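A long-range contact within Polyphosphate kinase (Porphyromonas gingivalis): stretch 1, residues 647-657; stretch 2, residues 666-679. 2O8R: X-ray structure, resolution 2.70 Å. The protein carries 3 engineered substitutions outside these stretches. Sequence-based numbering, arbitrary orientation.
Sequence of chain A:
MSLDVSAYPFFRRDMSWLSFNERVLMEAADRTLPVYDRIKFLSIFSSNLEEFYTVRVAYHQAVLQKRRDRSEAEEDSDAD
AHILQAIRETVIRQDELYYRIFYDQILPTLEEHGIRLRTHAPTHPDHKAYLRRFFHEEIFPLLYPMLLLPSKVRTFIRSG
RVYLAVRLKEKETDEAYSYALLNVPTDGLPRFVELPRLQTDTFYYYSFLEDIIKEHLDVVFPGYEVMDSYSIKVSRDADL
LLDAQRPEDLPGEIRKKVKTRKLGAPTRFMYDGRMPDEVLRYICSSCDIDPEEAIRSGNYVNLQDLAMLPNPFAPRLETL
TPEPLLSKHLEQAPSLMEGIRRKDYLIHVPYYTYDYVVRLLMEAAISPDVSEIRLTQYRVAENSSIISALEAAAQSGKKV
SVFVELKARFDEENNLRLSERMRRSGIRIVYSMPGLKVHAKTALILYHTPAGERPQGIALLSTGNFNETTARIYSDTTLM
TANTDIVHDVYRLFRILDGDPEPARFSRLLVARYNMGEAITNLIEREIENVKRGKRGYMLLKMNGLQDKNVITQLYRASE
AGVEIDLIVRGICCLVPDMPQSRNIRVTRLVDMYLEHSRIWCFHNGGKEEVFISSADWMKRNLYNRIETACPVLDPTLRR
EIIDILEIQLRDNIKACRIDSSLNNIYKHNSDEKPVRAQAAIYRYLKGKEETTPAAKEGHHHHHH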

# COMPACT_ATOMS: atom_id res chain seq x y z
N GLU A 647 25.64 -30.06 -1.90
CA GLU A 647 26.68 -30.56 -2.79
C GLU A 647 26.50 -29.97 -4.16
O GLU A 647 27.47 -29.52 -4.77
CB GLU A 647 26.67 -32.09 -2.87
CG GLU A 647 27.39 -32.76 -1.71
CD GLU A 647 27.23 -34.25 -1.72
OE1 GLU A 647 27.00 -34.82 -2.81
OE2 GLU A 647 27.34 -34.86 -0.63
N ILE A 648 25.25 -29.93 -4.63
CA ILE A 648 24.96 -29.18 -5.85
C ILE A 648 25.50 -27.75 -5.75
O ILE A 648 26.15 -27.27 -6.68
CB ILE A 648 23.47 -29.16 -6.17
CG1 ILE A 648 22.95 -30.59 -6.31
CG2 ILE A 648 23.23 -28.35 -7.43
CD1 ILE A 648 21.54 -30.71 -6.79
N GLN A 649 25.27 -27.07 -4.63
CA GLN A 649 25.80 -25.72 -4.50
C GLN A 649 27.33 -25.70 -4.60
O GLN A 649 27.89 -24.87 -5.31
CB GLN A 649 25.27 -25.00 -3.25
CG GLN A 649 23.75 -24.85 -3.22
CD GLN A 649 23.27 -23.69 -2.36
OE1 GLN A 649 23.90 -23.34 -1.36
NE2 GLN A 649 22.16 -23.09 -2.75
N LEU A 650 28.00 -26.64 -3.93
CA LEU A 650 29.48 -26.67 -3.93
C LEU A 650 30.06 -27.11 -5.26
O LEU A 650 31.27 -27.00 -5.47
CB LEU A 650 30.02 -27.58 -2.83
CG LEU A 650 29.90 -27.06 -1.40
CD1 LEU A 650 30.38 -28.16 -0.49
CD2 LEU A 650 30.70 -25.76 -1.20
N ARG A 651 29.20 -27.60 -6.15
CA ARG A 651 29.58 -28.07 -7.47
C ARG A 651 29.38 -26.97 -8.52
O ARG A 651 29.94 -27.06 -9.62
CB ARG A 651 28.76 -29.31 -7.84
CG ARG A 651 29.41 -30.25 -8.86
CD ARG A 651 28.47 -31.42 -9.22
NE ARG A 651 27.84 -31.98 -8.02
CZ ARG A 651 26.69 -32.65 -8.02
NH1 ARG A 651 26.03 -32.84 -9.15
NH2 ARG A 651 26.20 -33.12 -6.88
N ASP A 652 28.60 -25.93 -8.16
CA ASP A 652 28.31 -24.78 -9.04
C ASP A 652 29.56 -24.17 -9.63
O ASP A 652 30.41 -23.66 -8.90
CB ASP A 652 27.57 -23.67 -8.28
CG ASP A 652 27.16 -22.50 -9.20
OD1 ASP A 652 25.95 -22.27 -9.33
OD2 ASP A 652 28.02 -21.80 -9.79
N ASN A 653 29.66 -24.20 -10.96
CA ASN A 653 30.73 -23.51 -11.67
C ASN A 653 30.29 -22.32 -12.53
O ASN A 653 31.06 -21.87 -13.37
CB ASN A 653 31.50 -24.48 -12.57
CG ASN A 653 30.59 -25.39 -13.37
OD1 ASN A 653 29.42 -25.09 -13.57
ND2 ASN A 653 31.13 -26.50 -13.83
N ILE A 654 29.06 -21.82 -12.34
CA ILE A 654 28.58 -20.71 -13.16
C ILE A 654 28.38 -19.40 -12.40
O ILE A 654 28.79 -18.35 -12.87
CB ILE A 654 27.34 -21.09 -14.04
CG1 ILE A 654 27.82 -21.58 -15.40
CG2 ILE A 654 26.49 -19.89 -14.36
CD1 ILE A 654 28.05 -23.03 -15.45
N LYS A 655 27.80 -19.47 -11.21
CA LYS A 655 27.55 -18.27 -10.41
C LYS A 655 28.46 -18.19 -9.20
O LYS A 655 28.82 -17.10 -8.76
CB LYS A 655 26.08 -18.19 -9.96
CG LYS A 655 25.10 -17.90 -11.12
CD LYS A 655 25.60 -16.73 -11.97
CE LYS A 655 24.75 -16.50 -13.20
NZ LYS A 655 23.57 -15.64 -12.91
N ALA A 656 28.84 -19.36 -8.67
CA ALA A 656 29.60 -19.45 -7.42
C ALA A 656 30.93 -18.75 -7.52
O ALA A 656 31.62 -18.82 -8.54
CB ALA A 656 29.83 -20.90 -7.01
N CYS A 657 31.30 -18.06 -6.44
CA CYS A 657 32.61 -17.43 -6.36
C CYS A 657 33.34 -17.84 -5.09
O CYS A 657 32.74 -17.94 -4.02
CB CYS A 657 32.48 -15.91 -6.42
SG CYS A 657 32.11 -15.26 -8.07
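Stretch 2 666-679: IYKHNSDEKPVRAQ

Stretch 2 runs antiparallel to stretch 1: its start lies by C657 and its end by Q649, so the chains run in opposite directions. The two bury 1031 Å² between them. Most of stretch 2 is loop.

I666 and Y667 end a strand. The CA-to-CB bond of I666 points away, but I666 O lies 3.0 Å from C657 CA, a CA-H...O contact. Y667 pairs with C657 as an antiparallel, non-hydrogen-bonded bridge, CA to CA 4.2 Å. Both side chains lie on the same face of the sheet, and C657 SG sits over the Y667 ring, 3.9 Å from its centroid.

K668 leaves the strand. K668 N donates to A656 O at 3.0 Å. Its CA-to-CB bond points toward stretch 1, and K668 CD packs against A656 CB at 3.8 Å. K668 NZ donates to a water O at 3.1 Å, and that water donates to Q649 O and D652 O. H669 turns its ring edge to stretch 1, and H669 ND1 donates to N653 O at 2.9 Å.

From N670 the chain loops outward; S671 and D672 make no contact with stretch 1. It returns at E673, where E673 OE2 accepts a weak hydrogen bond from N653 ND2 at 3.4 Å. N653 ND2 also donates to K674 O at 3.1 Å. P675 CB meets I654 CD1 at 3.6 Å.

V676 is extended and bonds to N653 twice: V676 N to N653 OD1 at 2.6 Å, and N653 N to V676 O at 2.9 Å. The N653 carboxamide accepts from V676 N and donates to K674 O, so it pairs with the loop backbone much as a peptide group would.

R677 is the N-cap residue of the next helix; R677 CB lies 3.7 Å from I654 CB. A678 begins that helix. A678 N donates to D652 OD1 at 2.8 Å, while D652 OD2 accepts from I654, K655 and A656 N. The CA-to-CB bond of A678 points toward stretch 1, and A678 CB rests 3.8 Å from Q649 CA.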

# COMPACT_ATOMS: atom_id res chain seq x y z
N ILE A 666 36.12 -14.48 -6.79
CA ILE A 666 36.69 -15.23 -7.90
C ILE A 666 35.71 -16.32 -8.36
O ILE A 666 35.38 -17.22 -7.59
CB ILE A 666 38.04 -15.88 -7.50
CG1 ILE A 666 38.94 -14.90 -6.75
CG2 ILE A 666 38.77 -16.33 -8.72
CD1 ILE A 666 39.35 -13.71 -7.55
N TYR A 667 35.24 -16.20 -9.61
CA TYR A 667 34.33 -17.19 -10.21
C TYR A 667 34.98 -18.55 -10.29
O TYR A 667 36.10 -18.70 -10.79
CB TYR A 667 33.93 -16.79 -11.64
CG TYR A 667 32.83 -15.77 -11.79
CD1 TYR A 667 31.50 -16.10 -11.55
CD2 TYR A 667 33.13 -14.49 -12.22
CE1 TYR A 667 30.49 -15.14 -11.70
CE2 TYR A 667 32.13 -13.52 -12.38
CZ TYR A 667 30.81 -13.86 -12.12
OH TYR A 667 29.84 -12.89 -12.29
N LYS A 668 34.25 -19.56 -9.84
CA LYS A 668 34.72 -20.93 -9.88
C LYS A 668 34.47 -21.61 -11.23
O LYS A 668 34.08 -22.78 -11.27
CB LYS A 668 34.08 -21.69 -8.74
CG LYS A 668 34.36 -21.00 -7.41
CD LYS A 668 33.51 -21.52 -6.26
CE LYS A 668 33.80 -22.98 -6.00
NZ LYS A 668 33.19 -23.37 -4.70
N HIS A 669 34.71 -20.89 -12.33
CA HIS A 669 34.47 -21.39 -13.69
C HIS A 669 35.44 -22.50 -14.04
O HIS A 669 36.60 -22.44 -13.66
CB HIS A 669 34.66 -20.27 -14.72
CG HIS A 669 33.65 -19.18 -14.63
ND1 HIS A 669 32.37 -19.39 -14.15
CD2 HIS A 669 33.71 -17.88 -14.98
CE1 HIS A 669 31.70 -18.26 -14.18
NE2 HIS A 669 32.49 -17.32 -14.68
N ASN A 670 34.96 -23.48 -14.81
CA ASN A 670 35.80 -24.61 -15.21
C ASN A 670 35.28 -25.37 -16.43
O ASN A 670 34.53 -26.34 -16.29
CB ASN A 670 35.96 -25.56 -14.02
CG ASN A 670 37.08 -26.56 -14.21
OD1 ASN A 670 37.17 -27.24 -15.24
ND2 ASN A 670 37.93 -26.68 -13.20
N SER A 671 35.72 -24.96 -17.61
CA SER A 671 35.28 -25.54 -18.89
C SER A 671 35.39 -27.06 -18.95
O SER A 671 34.57 -27.72 -19.59
CB SER A 671 36.07 -24.94 -20.05
OG SER A 671 36.00 -23.54 -20.06
N ASP A 672 36.41 -27.62 -18.30
CA ASP A 672 36.62 -29.06 -18.34
C ASP A 672 35.41 -29.85 -17.83
O ASP A 672 35.02 -30.83 -18.45
CB ASP A 672 37.89 -29.46 -17.57
CG ASP A 672 39.17 -29.10 -18.32
OD1 ASP A 672 39.09 -28.75 -19.52
OD2 ASP A 672 40.25 -29.18 -17.70
N GLU A 673 34.79 -29.40 -16.74
CA GLU A 673 33.61 -30.07 -16.21
C GLU A 673 32.34 -29.56 -16.89
O GLU A 673 32.35 -28.50 -17.52
CB GLU A 673 33.53 -29.95 -14.68
CG GLU A 673 33.59 -28.52 -14.17
CD GLU A 673 34.26 -28.39 -12.81
OE1 GLU A 673 35.34 -28.99 -12.62
OE2 GLU A 673 33.71 -27.68 -11.93
N LYS A 674 31.26 -30.33 -16.79
CA LYS A 674 30.00 -29.90 -17.37
C LYS A 674 29.48 -28.77 -16.52
O LYS A 674 29.62 -28.79 -15.29
CB LYS A 674 28.99 -31.06 -17.49
CG LYS A 674 28.42 -31.57 -16.18
CD LYS A 674 27.11 -32.34 -16.37
CE LYS A 674 25.90 -31.49 -16.03
NZ LYS A 674 24.65 -32.28 -16.14
N PRO A 675 28.93 -27.74 -17.17
CA PRO A 675 28.33 -26.57 -16.53
C PRO A 675 27.21 -26.91 -15.56
O PRO A 675 26.32 -27.72 -15.87
CB PRO A 675 27.78 -25.77 -17.72
CG PRO A 675 27.74 -26.72 -18.84
CD PRO A 675 28.88 -27.63 -18.63
N VAL A 676 27.29 -26.32 -14.39
CA VAL A 676 26.27 -26.50 -13.38
C VAL A 676 26.06 -25.19 -12.65
O VAL A 676 27.00 -24.62 -12.08
CB VAL A 676 26.60 -27.67 -12.39
CG1 VAL A 676 28.06 -27.76 -12.13
CG2 VAL A 676 25.83 -27.53 -11.07
N ARG A 677 24.83 -24.68 -12.74
CA ARG A 677 24.43 -23.57 -11.91
C ARG A 677 23.37 -24.05 -10.92
O ARG A 677 22.33 -24.64 -11.28
CB ARG A 677 24.05 -22.34 -12.75
CG ARG A 677 22.65 -21.88 -12.65
CD ARG A 677 22.52 -20.45 -13.14
NE ARG A 677 21.23 -19.90 -12.75
CZ ARG A 677 20.09 -20.16 -13.38
NH1 ARG A 677 20.08 -20.95 -14.45
NH2 ARG A 677 18.95 -19.63 -12.95
N ALA A 678 23.70 -23.82 -9.65
CA ALA A 678 23.02 -24.48 -8.55
C ALA A 678 21.51 -24.25 -8.54
O ALA A 678 20.75 -25.16 -8.21
CB ALA A 678 23.66 -24.09 -7.22
N GLN A 679 21.08 -23.04 -8.91
CA GLN A 679 19.67 -22.70 -8.85
C GLN A 679 18.87 -23.37 -9.96
O GLN A 679 17.70 -23.72 -9.77
CB GLN A 679 19.44 -21.18 -8.76
CG GLN A 679 19.76 -20.62 -7.34
CD GLN A 679 19.55 -19.11 -7.20
OE1 GLN A 679 19.01 -18.44 -8.07
NE2 GLN A 679 19.98 -18.57 -6.07
O HOH W 1 30.56 -23.91 -6.22